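Local coordinates for histone-lysine N-methyltransferase, H3 lysine-9 specific SUVH4 (Arabidopsis thaliana, PDB 4QEO), which methylates histone H3 at its ninth residue, a lysine, as a mark of transcriptional repression, and binds methylated DNA, linking histone methylation to DNA methylation, at residues N22-Q30 / Y316-E326; N101-M112 / H157-T168. All coordinates share one frame; numbering follows the deposited sequence.

Interaction 1 of 2, residues N22-Q30 / Y316-E326; sequences NKQYLLCVQ and YVDLNDGRLIE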
loop_
_atom_site.group_PDB
_atom_site.type_symbol
_atom_site.label_atom_id
_atom_site.label_comp_id
_atom_site.label_asym_id
_atom_site.label_seq_id
_atom_site.Cartn_x
_atom_site.Cartn_y
_atom_site.Cartn_z
ATOM N N ASN A 22 7.440 4.649 -3.973
ATOM C CA ASN A 22 7.006 3.477 -4.740
ATOM C C ASN A 22 7.226 3.676 -6.232
ATOM O O ASN A 22 7.639 2.757 -6.953
ATOM C CB ASN A 22 5.527 3.166 -4.503
ATOM C CG ASN A 22 5.067 1.944 -5.286
ATOM O OD1 ASN A 22 5.429 0.814 -4.955
ATOM N ND2 ASN A 22 4.283 2.165 -6.334
ATOM N N LYS A 23 6.935 4.885 -6.696
ATOM C CA LYS A 23 7.108 5.187 -8.109
ATOM C C LYS A 23 8.578 5.066 -8.501
ATOM O O LYS A 23 8.919 4.386 -9.489
ATOM C CB LYS A 23 6.557 6.574 -8.441
ATOM C CG LYS A 23 6.712 6.997 -9.915
ATOM C CD LYS A 23 6.241 8.438 -10.067
ATOM C CE LYS A 23 7.111 9.237 -11.011
ATOM N NZ LYS A 23 6.533 9.243 -12.370
ATOM N N GLN A 24 9.455 5.701 -7.725
ATOM C CA GLN A 24 10.884 5.607 -8.029
ATOM C C GLN A 24 11.412 4.168 -7.977
ATOM O O GLN A 24 12.186 3.736 -8.831
ATOM C CB GLN A 24 11.693 6.509 -7.091
ATOM C CG GLN A 24 11.375 7.980 -7.244
ATOM C CD GLN A 24 11.905 8.557 -8.550
ATOM O OE1 GLN A 24 12.575 7.873 -9.326
ATOM N NE2 GLN A 24 11.617 9.827 -8.788
ATOM N N TYR A 25 10.994 3.434 -6.954
ATOM C CA TYR A 25 11.349 2.035 -6.811
ATOM C C TYR A 25 10.964 1.223 -8.039
ATOM O O TYR A 25 11.788 0.504 -8.584
ATOM C CB TYR A 25 10.650 1.460 -5.586
ATOM C CG TYR A 25 10.687 -0.041 -5.455
ATOM C CD1 TYR A 25 11.881 -0.718 -5.284
ATOM C CD2 TYR A 25 9.503 -0.780 -5.432
ATOM C CE1 TYR A 25 11.910 -2.099 -5.117
ATOM C CE2 TYR A 25 9.518 -2.159 -5.265
ATOM C CZ TYR A 25 10.720 -2.814 -5.122
ATOM O OH TYR A 25 10.726 -4.184 -4.962
ATOM N N LEU A 26 9.706 1.317 -8.459
ATOM C CA LEU A 26 9.274 0.517 -9.598
ATOM C C LEU A 26 10.000 0.936 -10.883
ATOM O O LEU A 26 10.304 0.090 -11.729
ATOM C CB LEU A 26 7.755 0.558 -9.760
ATOM C CG LEU A 26 6.989 -0.072 -8.596
ATOM C CD1 LEU A 26 5.481 0.152 -8.750
ATOM C CD2 LEU A 26 7.302 -1.552 -8.479
ATOM N N LEU A 27 10.290 2.228 -11.021
ATOM C CA LEU A 27 11.097 2.672 -12.151
ATOM C C LEU A 27 12.489 2.054 -12.132
ATOM O O LEU A 27 13.019 1.709 -13.188
ATOM C CB LEU A 27 11.211 4.190 -12.205
ATOM C CG LEU A 27 10.000 4.996 -12.655
ATOM C CD1 LEU A 27 10.206 6.459 -12.283
ATOM C CD2 LEU A 27 9.756 4.855 -14.170
ATOM N N CYS A 28 13.096 1.934 -10.947
ATOM C CA CYS A 28 14.417 1.306 -10.841
ATOM C C CYS A 28 14.359 -0.201 -11.094
ATOM O O CYS A 28 15.273 -0.769 -11.695
ATOM C CB CYS A 28 15.071 1.597 -9.473
ATOM S SG CYS A 28 15.426 3.341 -9.250
ATOM N N VAL A 29 13.289 -0.847 -10.629
ATOM C CA VAL A 29 13.055 -2.254 -10.952
ATOM C C VAL A 29 12.975 -2.446 -12.486
ATOM O O VAL A 29 13.616 -3.342 -13.054
ATOM C CB VAL A 29 11.774 -2.792 -10.275
ATOM C CG1 VAL A 29 11.407 -4.178 -10.822
ATOM C CG2 VAL A 29 11.937 -2.841 -8.744
ATOM N N GLN A 30 12.204 -1.588 -13.147
ATOM C CA GLN A 30 12.069 -1.639 -14.602
ATOM C C GLN A 30 13.412 -1.426 -15.293
ATOM O O GLN A 30 13.735 -2.098 -16.278
ATOM C CB GLN A 30 11.057 -0.602 -15.101
ATOM C CG GLN A 30 10.956 -0.531 -16.628
ATOM C CD GLN A 30 9.704 0.182 -17.114
ATOM O OE1 GLN A 30 8.770 -0.455 -17.610
ATOM N NE2 GLN A 30 9.683 1.507 -16.991
ATOM N N TYR A 316 3.609 -1.380 -17.162
ATOM C CA TYR A 316 3.723 -2.344 -16.075
ATOM C C TYR A 316 5.132 -2.865 -15.968
ATOM O O TYR A 316 5.823 -3.005 -16.978
ATOM C CB TYR A 316 2.805 -3.547 -16.278
ATOM C CG TYR A 316 1.330 -3.239 -16.355
ATOM C CD1 TYR A 316 0.599 -2.927 -15.212
ATOM C CD2 TYR A 316 0.658 -3.307 -17.572
ATOM C CE1 TYR A 316 -0.753 -2.665 -15.279
ATOM C CE2 TYR A 316 -0.694 -3.044 -17.654
ATOM C CZ TYR A 316 -1.397 -2.730 -16.511
ATOM O OH TYR A 316 -2.743 -2.479 -16.605
ATOM N N VAL A 317 5.543 -3.166 -14.736
ATOM C CA VAL A 317 6.799 -3.844 -14.493
ATOM C C VAL A 317 6.491 -5.278 -14.077
ATOM O O VAL A 317 5.449 -5.557 -13.480
ATOM C CB VAL A 317 7.660 -3.112 -13.421
ATOM C CG1 VAL A 317 7.065 -3.267 -12.034
ATOM C CG2 VAL A 317 9.092 -3.611 -13.457
ATOM N N ASP A 318 7.394 -6.189 -14.415
ATOM C CA ASP A 318 7.192 -7.608 -14.163
ATOM C C ASP A 318 7.634 -7.964 -12.760
ATOM O O ASP A 318 8.686 -8.574 -12.567
ATOM C CB ASP A 318 7.988 -8.444 -15.169
ATOM C CG ASP A 318 7.693 -9.926 -15.054
ATOM O OD1 ASP A 318 6.695 -10.275 -14.391
ATOM O OD2 ASP A 318 8.447 -10.740 -15.629
ATOM N N LEU A 319 6.825 -7.586 -11.781
ATOM C CA LEU A 319 7.177 -7.799 -10.391
ATOM C C LEU A 319 5.907 -8.186 -9.661
ATOM O O LEU A 319 4.860 -7.559 -9.858
ATOM C CB LEU A 319 7.767 -6.516 -9.805
ATOM C CG LEU A 319 8.107 -6.494 -8.312
ATOM C CD1 LEU A 319 9.239 -7.471 -8.006
ATOM C CD2 LEU A 319 8.462 -5.082 -7.857
ATOM N N ASN A 320 5.988 -9.220 -8.830
ATOM C CA ASN A 320 4.823 -9.670 -8.080
ATOM C C ASN A 320 3.642 -9.906 -9.027
ATOM O O ASN A 320 2.519 -9.490 -8.742
ATOM C CB ASN A 320 4.425 -8.638 -7.003
ATOM C CG ASN A 320 5.576 -8.255 -6.078
ATOM O OD1 ASN A 320 5.671 -7.104 -5.632
ATOM N ND2 ASN A 320 6.440 -9.214 -5.770
ATOM N N ASP A 321 3.918 -10.532 -10.168
ATOM C CA ASP A 321 2.899 -10.836 -11.176
ATOM C C ASP A 321 2.347 -9.608 -11.890
ATOM O O ASP A 321 1.294 -9.676 -12.526
ATOM C CB ASP A 321 1.758 -11.675 -10.592
ATOM C CG ASP A 321 2.210 -13.055 -10.185
ATOM O OD1 ASP A 321 2.933 -13.696 -10.979
ATOM O OD2 ASP A 321 1.858 -13.488 -9.067
ATOM N N GLY A 322 3.060 -8.487 -11.788
ATOM C CA GLY A 322 2.743 -7.311 -12.582
ATOM C C GLY A 322 2.230 -6.152 -11.746
ATOM O O GLY A 322 1.235 -6.284 -11.040
ATOM N N ARG A 323 2.909 -5.013 -11.836
ATOM C CA ARG A 323 2.538 -3.830 -11.066
ATOM C C ARG A 323 2.576 -2.589 -11.953
ATOM O O ARG A 323 3.515 -2.389 -12.728
ATOM C CB ARG A 323 3.450 -3.665 -9.836
ATOM C CG ARG A 323 3.112 -4.630 -8.688
ATOM C CD ARG A 323 4.223 -4.714 -7.618
ATOM N NE ARG A 323 4.341 -3.486 -6.836
ATOM C CZ ARG A 323 5.187 -3.318 -5.816
ATOM N NH1 ARG A 323 5.996 -4.304 -5.443
ATOM N NH2 ARG A 323 5.217 -2.161 -5.159
ATOM N N LEU A 324 1.530 -1.779 -11.866
ATOM C CA LEU A 324 1.475 -0.535 -12.618
ATOM C C LEU A 324 2.478 0.416 -12.005
ATOM O O LEU A 324 2.479 0.621 -10.789
ATOM C CB LEU A 324 0.077 0.071 -12.547
ATOM C CG LEU A 324 -0.145 1.377 -13.305
ATOM C CD1 LEU A 324 0.017 1.152 -14.820
ATOM C CD2 LEU A 324 -1.530 1.905 -12.983
ATOM N N ILE A 325 3.336 0.992 -12.833
ATOM C CA ILE A 325 4.376 1.878 -12.327
ATOM C C ILE A 325 3.794 3.192 -11.805
ATOM O O ILE A 325 4.175 3.664 -10.737
ATOM C CB ILE A 325 5.470 2.130 -13.392
ATOM C CG1 ILE A 325 6.236 0.831 -13.669
ATOM C CG2 ILE A 325 6.433 3.217 -12.941
ATOM C CD1 ILE A 325 7.063 0.850 -14.920
ATOM N N GLU A 326 2.876 3.774 -12.567
ATOM C CA GLU A 326 2.232 5.024 -12.182
ATOM C C GLU A 326 0.943 5.242 -12.976
ATOM O O GLU A 326 0.757 4.689 -14.059
ATOM C CB GLU A 326 3.177 6.202 -12.419
ATOM C CG GLU A 326 3.538 6.392 -13.888
ATOM C CD GLU A 326 4.600 7.452 -14.105
ATOM O OE1 GLU A 326 4.415 8.591 -13.620
ATOM O OE2 GLU A 326 5.624 7.138 -14.753
HETATM O O HOH W 1 8.338 -5.244 -3.741
#

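Interaction 2 of 2, residues N101-M112 / H157-T168; sequences NYKLPLAVSIVM and HCCEYNVPVRVT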
loop_
_atom_site.group_PDB
_atom_site.type_symbol
_atom_site.label_atom_id
_atom_site.label_comp_id
_atom_site.label_asym_id
_atom_site.label_seq_id
_atom_site.Cartn_x
_atom_site.Cartn_y
_atom_site.Cartn_z
ATOM N N ASN A 101 21.262 21.481 25.560
ATOM C CA ASN A 101 21.038 21.067 26.933
ATOM C C ASN A 101 21.221 19.560 27.088
ATOM O O ASN A 101 21.318 19.038 28.193
ATOM C CB ASN A 101 19.685 21.573 27.465
ATOM C CG ASN A 101 18.575 21.531 26.421
ATOM O OD1 ASN A 101 18.828 21.506 25.217
ATOM N ND2 ASN A 101 17.329 21.541 26.889
ATOM N N TYR A 102 21.301 18.872 25.960
ATOM C CA TYR A 102 21.622 17.452 25.952
ATOM C C TYR A 102 23.090 17.188 25.559
ATOM O O TYR A 102 23.736 18.019 24.918
ATOM C CB TYR A 102 20.684 16.728 24.985
ATOM C CG TYR A 102 19.202 16.921 25.288
ATOM C CD1 TYR A 102 18.527 16.064 26.147
ATOM C CD2 TYR A 102 18.483 17.951 24.702
ATOM C CE1 TYR A 102 17.161 16.229 26.413
ATOM C CE2 TYR A 102 17.132 18.128 24.964
ATOM C CZ TYR A 102 16.475 17.268 25.819
ATOM O OH TYR A 102 15.127 17.452 26.068
ATOM N N LYS A 103 23.612 16.029 25.950
ATOM C CA LYS A 103 24.901 15.579 25.451
ATOM C C LYS A 103 24.658 14.730 24.210
ATOM O O LYS A 103 23.861 13.801 24.247
ATOM C CB LYS A 103 25.627 14.757 26.518
ATOM C CG LYS A 103 26.992 14.240 26.087
ATOM C CD LYS A 103 28.112 14.895 26.884
ATOM C CE LYS A 103 29.452 14.175 26.697
ATOM N NZ LYS A 103 30.040 13.702 27.998
ATOM N N LEU A 104 25.328 15.057 23.105
ATOM C CA LEU A 104 25.206 14.291 21.871
ATOM C C LEU A 104 26.338 13.266 21.810
ATOM O O LEU A 104 27.357 13.439 22.466
ATOM C CB LEU A 104 25.279 15.224 20.647
ATOM C CG LEU A 104 23.999 15.934 20.197
ATOM C CD1 LEU A 104 23.040 14.951 19.534
ATOM C CD2 LEU A 104 23.309 16.639 21.364
ATOM N N PRO A 105 26.181 12.194 21.021
ATOM C CA PRO A 105 25.068 11.810 20.142
ATOM C C PRO A 105 23.865 11.316 20.923
ATOM O O PRO A 105 24.011 10.910 22.084
ATOM C CB PRO A 105 25.653 10.652 19.328
ATOM C CG PRO A 105 26.696 10.056 20.254
ATOM C CD PRO A 105 27.296 11.231 20.954
ATOM N N LEU A 106 22.692 11.358 20.295
ATOM C CA LEU A 106 21.475 10.859 20.944
ATOM C C LEU A 106 20.738 9.953 19.994
ATOM O O LEU A 106 20.484 10.340 18.868
ATOM C CB LEU A 106 20.516 12.003 21.271
ATOM C CG LEU A 106 20.594 12.780 22.567
ATOM C CD1 LEU A 106 19.535 13.865 22.510
ATOM C CD2 LEU A 106 20.405 11.850 23.780
ATOM N N ALA A 107 20.347 8.771 20.435
ATOM C CA ALA A 107 19.596 7.881 19.551
ATOM C C ALA A 107 18.150 8.354 19.416
ATOM O O ALA A 107 17.596 8.945 20.362
ATOM C CB ALA A 107 19.654 6.450 20.084
ATOM N N VAL A 108 17.541 8.124 18.246
ATOM C CA VAL A 108 16.136 8.471 18.045
ATOM C C VAL A 108 15.281 7.303 17.569
ATOM O O VAL A 108 14.074 7.322 17.758
ATOM C CB VAL A 108 15.934 9.670 17.079
ATOM C CG1 VAL A 108 16.646 10.912 17.639
ATOM C CG2 VAL A 108 16.400 9.337 15.651
ATOM N N SER A 109 15.912 6.286 16.977
ATOM C CA SER A 109 15.170 5.184 16.345
ATOM C C SER A 109 16.033 3.926 16.273
ATOM O O SER A 109 17.200 3.981 15.847
ATOM C CB SER A 109 14.691 5.598 14.932
ATOM O OG SER A 109 14.048 4.517 14.259
ATOM N N ILE A 110 15.471 2.796 16.706
ATOM C CA ILE A 110 16.167 1.524 16.545
ATOM C C ILE A 110 15.302 0.517 15.814
ATOM O O ILE A 110 14.089 0.612 15.821
ATOM C CB ILE A 110 16.636 0.906 17.900
ATOM C CG1 ILE A 110 15.418 0.534 18.757
ATOM C CG2 ILE A 110 17.540 1.894 18.636
ATOM C CD1 ILE A 110 15.756 -0.283 19.987
ATOM N N VAL A 111 15.944 -0.467 15.193
ATOM C CA VAL A 111 15.205 -1.520 14.519
ATOM C C VAL A 111 15.605 -2.870 15.106
ATOM O O VAL A 111 16.793 -3.194 15.184
ATOM C CB VAL A 111 15.520 -1.525 13.003
ATOM C CG1 VAL A 111 14.791 -2.669 12.316
ATOM C CG2 VAL A 111 15.151 -0.173 12.372
ATOM N N MET A 112 14.616 -3.664 15.509
ATOM C CA MET A 112 14.879 -5.011 16.004
ATOM C C MET A 112 14.457 -6.020 14.945
ATOM O O MET A 112 13.272 -6.147 14.628
ATOM C CB MET A 112 14.077 -5.290 17.293
ATOM C CG MET A 112 14.076 -4.194 18.338
ATOM S SD MET A 112 12.823 -4.467 19.647
ATOM C CE MET A 112 13.076 -6.211 19.993
ATOM N N HIS A 157 23.318 8.009 26.100
ATOM C CA HIS A 157 22.889 9.375 26.394
ATOM C C HIS A 157 21.361 9.449 26.521
ATOM O O HIS A 157 20.838 10.222 27.328
ATOM C CB HIS A 157 23.413 10.366 25.339
ATOM C CG HIS A 157 24.900 10.597 25.421
ATOM N ND1 HIS A 157 25.661 10.961 24.332
ATOM C CD2 HIS A 157 25.762 10.489 26.463
ATOM C CE1 HIS A 157 26.926 11.098 24.705
ATOM N NE2 HIS A 157 27.014 10.803 25.991
ATOM N N CYS A 158 20.655 8.652 25.724
ATOM C CA CYS A 158 19.202 8.583 25.863
ATOM C C CYS A 158 18.797 8.177 27.273
ATOM O O CYS A 158 17.903 8.800 27.884
ATOM C CB CYS A 158 18.598 7.595 24.859
ATOM S SG CYS A 158 18.584 8.170 23.160
ATOM N N CYS A 159 19.427 7.111 27.766
ATOM C CA CYS A 159 19.215 6.644 29.140
ATOM C C CYS A 159 19.477 7.757 30.140
ATOM O O CYS A 159 18.676 8.000 31.042
ATOM C CB CYS A 159 20.174 5.476 29.457
ATOM S SG CYS A 159 19.973 4.799 31.127
ATOM N N GLU A 160 20.608 8.430 29.973
ATOM C CA GLU A 160 21.025 9.468 30.919
ATOM C C GLU A 160 20.147 10.736 30.899
ATOM O O GLU A 160 20.075 11.453 31.896
ATOM C CB GLU A 160 22.496 9.811 30.687
ATOM C CG GLU A 160 23.396 8.689 31.250
ATOM C CD GLU A 160 24.828 8.737 30.760
ATOM O OE1 GLU A 160 25.139 9.590 29.904
ATOM O OE2 GLU A 160 25.632 7.899 31.239
ATOM N N TYR A 161 19.478 10.991 29.780
ATOM C CA TYR A 161 18.611 12.181 29.660
ATOM C C TYR A 161 17.103 11.937 29.567
ATOM O O TYR A 161 16.329 12.885 29.374
ATOM C CB TYR A 161 19.037 13.030 28.474
ATOM C CG TYR A 161 20.266 13.822 28.765
ATOM C CD1 TYR A 161 20.167 15.052 29.402
ATOM C CD2 TYR A 161 21.533 13.333 28.445
ATOM C CE1 TYR A 161 21.285 15.792 29.694
ATOM C CE2 TYR A 161 22.671 14.074 28.737
ATOM C CZ TYR A 161 22.534 15.302 29.360
ATOM O OH TYR A 161 23.629 16.060 29.665
ATOM N N ASN A 162 16.701 10.686 29.745
ATOM C CA ASN A 162 15.320 10.275 29.606
ATOM C C ASN A 162 14.712 10.572 28.228
ATOM O O ASN A 162 13.525 10.883 28.119
ATOM C CB ASN A 162 14.478 10.875 30.741
ATOM C CG ASN A 162 14.744 10.211 32.048
ATOM O OD1 ASN A 162 15.328 9.129 32.084
ATOM N ND2 ASN A 162 14.336 10.851 33.150
ATOM N N VAL A 163 15.532 10.473 27.187
ATOM C CA VAL A 163 15.072 10.710 25.809
ATOM C C VAL A 163 14.572 9.408 25.205
ATOM O O VAL A 163 15.309 8.426 25.155
ATOM C CB VAL A 163 16.227 11.259 24.938
ATOM C CG1 VAL A 163 15.832 11.336 23.431
ATOM C CG2 VAL A 163 16.655 12.611 25.454
ATOM N N PRO A 164 13.308 9.386 24.752
ATOM C CA PRO A 164 12.748 8.145 24.230
ATOM C C PRO A 164 13.241 7.829 22.831
ATOM O O PRO A 164 13.654 8.714 22.070
ATOM C CB PRO A 164 11.247 8.433 24.175
ATOM C CG PRO A 164 11.161 9.882 24.007
ATOM C CD PRO A 164 12.333 10.484 24.727
ATOM N N VAL A 165 13.165 6.551 22.502
ATOM C CA VAL A 165 13.625 6.047 21.216
ATOM C C VAL A 165 12.431 5.377 20.538
ATOM O O VAL A 165 11.658 4.678 21.209
ATOM C CB VAL A 165 14.801 5.029 21.454
ATOM C CG1 VAL A 165 15.152 4.306 20.227
ATOM C CG2 VAL A 165 16.052 5.770 21.954
ATOM N N ARG A 166 12.263 5.604 19.232
ATOM C CA ARG A 166 11.295 4.849 18.446
ATOM C C ARG A 166 11.813 3.445 18.257
ATOM O O ARG A 166 12.997 3.249 18.002
ATOM C CB ARG A 166 11.062 5.493 17.060
ATOM C CG ARG A 166 10.440 6.895 17.131
ATOM C CD ARG A 166 10.034 7.396 15.707
ATOM N NE ARG A 166 11.199 7.635 14.851
ATOM C CZ ARG A 166 12.025 8.673 14.972
ATOM N NH1 ARG A 166 11.824 9.573 15.924
ATOM N NH2 ARG A 166 13.047 8.817 14.125
ATOM N N VAL A 167 10.924 2.467 18.381
ATOM C CA VAL A 167 11.307 1.069 18.249
ATOM C C VAL A 167 10.447 0.434 17.154
ATOM O O VAL A 167 9.218 0.548 17.155
ATOM C CB VAL A 167 11.147 0.294 19.588
ATOM C CG1 VAL A 167 11.366 -1.190 19.355
ATOM C CG2 VAL A 167 12.119 0.842 20.636
ATOM N N THR A 168 11.120 -0.212 16.211
ATOM C CA THR A 168 10.474 -0.830 15.060
ATOM C C THR A 168 10.920 -2.277 14.959
ATOM O O THR A 168 12.110 -2.575 15.091
ATOM C CB THR A 168 10.838 -0.070 13.769
ATOM O OG1 THR A 168 10.334 1.273 13.861
ATOM C CG2 THR A 168 10.252 -0.773 12.517
HETATM O O HOH W 2 22.752 18.774 30.213
HETATM O O HOH W 3 28.897 11.003 28.004
HETATM O O HOH W 4 12.961 9.330 19.471
HETATM O O HOH W 5 12.234 2.767 15.098
#

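Interaction 1 of 2, residues N22-Q30 / Y316-E326
One face of the Arg-323 guanidinium is covered by Leu-26, whose CD2 sits over its centre, 3.8 Å from CZ. At its edge lies OD1 of Asn-22, 3.0 Å from NH2, with the amide and guanidinium planes only 16° apart. A water in the guanidinium plane joins NH1 to the hydroxyl of Tyr-25, and the edge of the Tyr-25 ring faces NH1; Val-29 CG2 covers part of one ring face. A bend at chi3 (70°) turns the arginine head back toward the turn, where NH1 donates to Asn-320 OD1 at 2.8 Å, while NE bonds to the carbonyl of Ala-377. With an alanine here, Asn-320 OD1 and the Ala-377 carbonyl are likely to lose this donor, and a gap would probably open against Leu-26. Beyond, Val-29 CG1 meets Val-317 CG2 at 3.6 Å, and Leu-27 CD2 packs on Ile-325 CG2. At the margin Lys-23 NZ forms a salt bridge with Glu-326 OE1, approaching from above the carboxylate plane. A type I' turn from Leu-319 to Gly-322 lies in the connection between strands 316-317 and 323-324. An aliphatic seam flanked by charged and water-linked groups thus joins helix 10-30 to this pair of pre-SET strands.

Interaction 2 of 2, residues N101-M112 / H157-T168
With chi1 at -71°, CG of His-157 lies anti to its own carbonyl carbon, and the ring reaches the loop before strand 106-112; Lys-103 has CG anti to its backbone N (chi1 -180°), which lays that methylene over one face of the imidazole. The CG sits 3.6 Å from the ring centroid, a CH-pi contact. In the ring plane, ND1 donates to the carbonyl O of Pro-105 at 2.8 Å, an acceptor met in its carbonyl plane, and a water bridges NE2 to Lys-103 NZ. Nearby, the edge of Tyr-102 is turned toward the face of Tyr-161 in an offset edge-to-face pair, planes at 64°, and Tyr-102 CA also lies over that face. Leu-106 CD2 packs against CB of His-157 at 3.7 Å.

Farther along, the strands pair in parallel. Arg-166 N donates to Val-108 O and Ile-110 N to Arg-166 O (2.8 Å), and the pattern continues with Thr-168 N to Ile-110 O and Met-112 N to Thr-168 O. Val-108 O lies over the centre of one face of the Arg-166 guanidinium, whose NH1 bonds to the carbonyls of Ile-56 and Gly-58. A water links Ser-109 OG, Ile-110 O and Thr-168 OG1, and Ser-109 OG also bonds to His-81. On the face that carries Ile-110 and Val-167, Ile-110 CG1 and Val-167 CG2 lie side by side at 3.8 Å. Met-112 SD touches Val-167 CG1 at 3.6 Å.

A Schellman motif at Asn-162 ends helix 151-161 and leads into strand 165-172. Within the SRA domain's mixed sheet, strand 106-112 runs between 165-172 and antiparallel 88-91, against which Val-108 and Ser-109 form a classic bulge opposite Asp-89; strand 180-197 flanks 165-172 beyond, and helix 151-161 packs on Pro-105 and Ala-107.

The two contacts share no helix or strand: their centres lie 36 Å apart and their nearest atoms about 18 Å, so they do not touch. In sequence, both segments of interaction 2 fall between those of interaction 1. Interaction 2 is the more buried, internal to the SRA domain, and its sheet half rests on backbone hydrogen bonds between adjacent parallel strands, with aromatic rings taking over toward its more exposed end. Interaction 1, only partly buried, brings together elements from distant parts of the chain mainly through side chains, with no backbone-to-backbone hydrogen bond across it. An arginine serves in each, but one face of its guanidinium is covered by a leucine methyl in interaction 1 and by a backbone carbonyl oxygen in interaction 2.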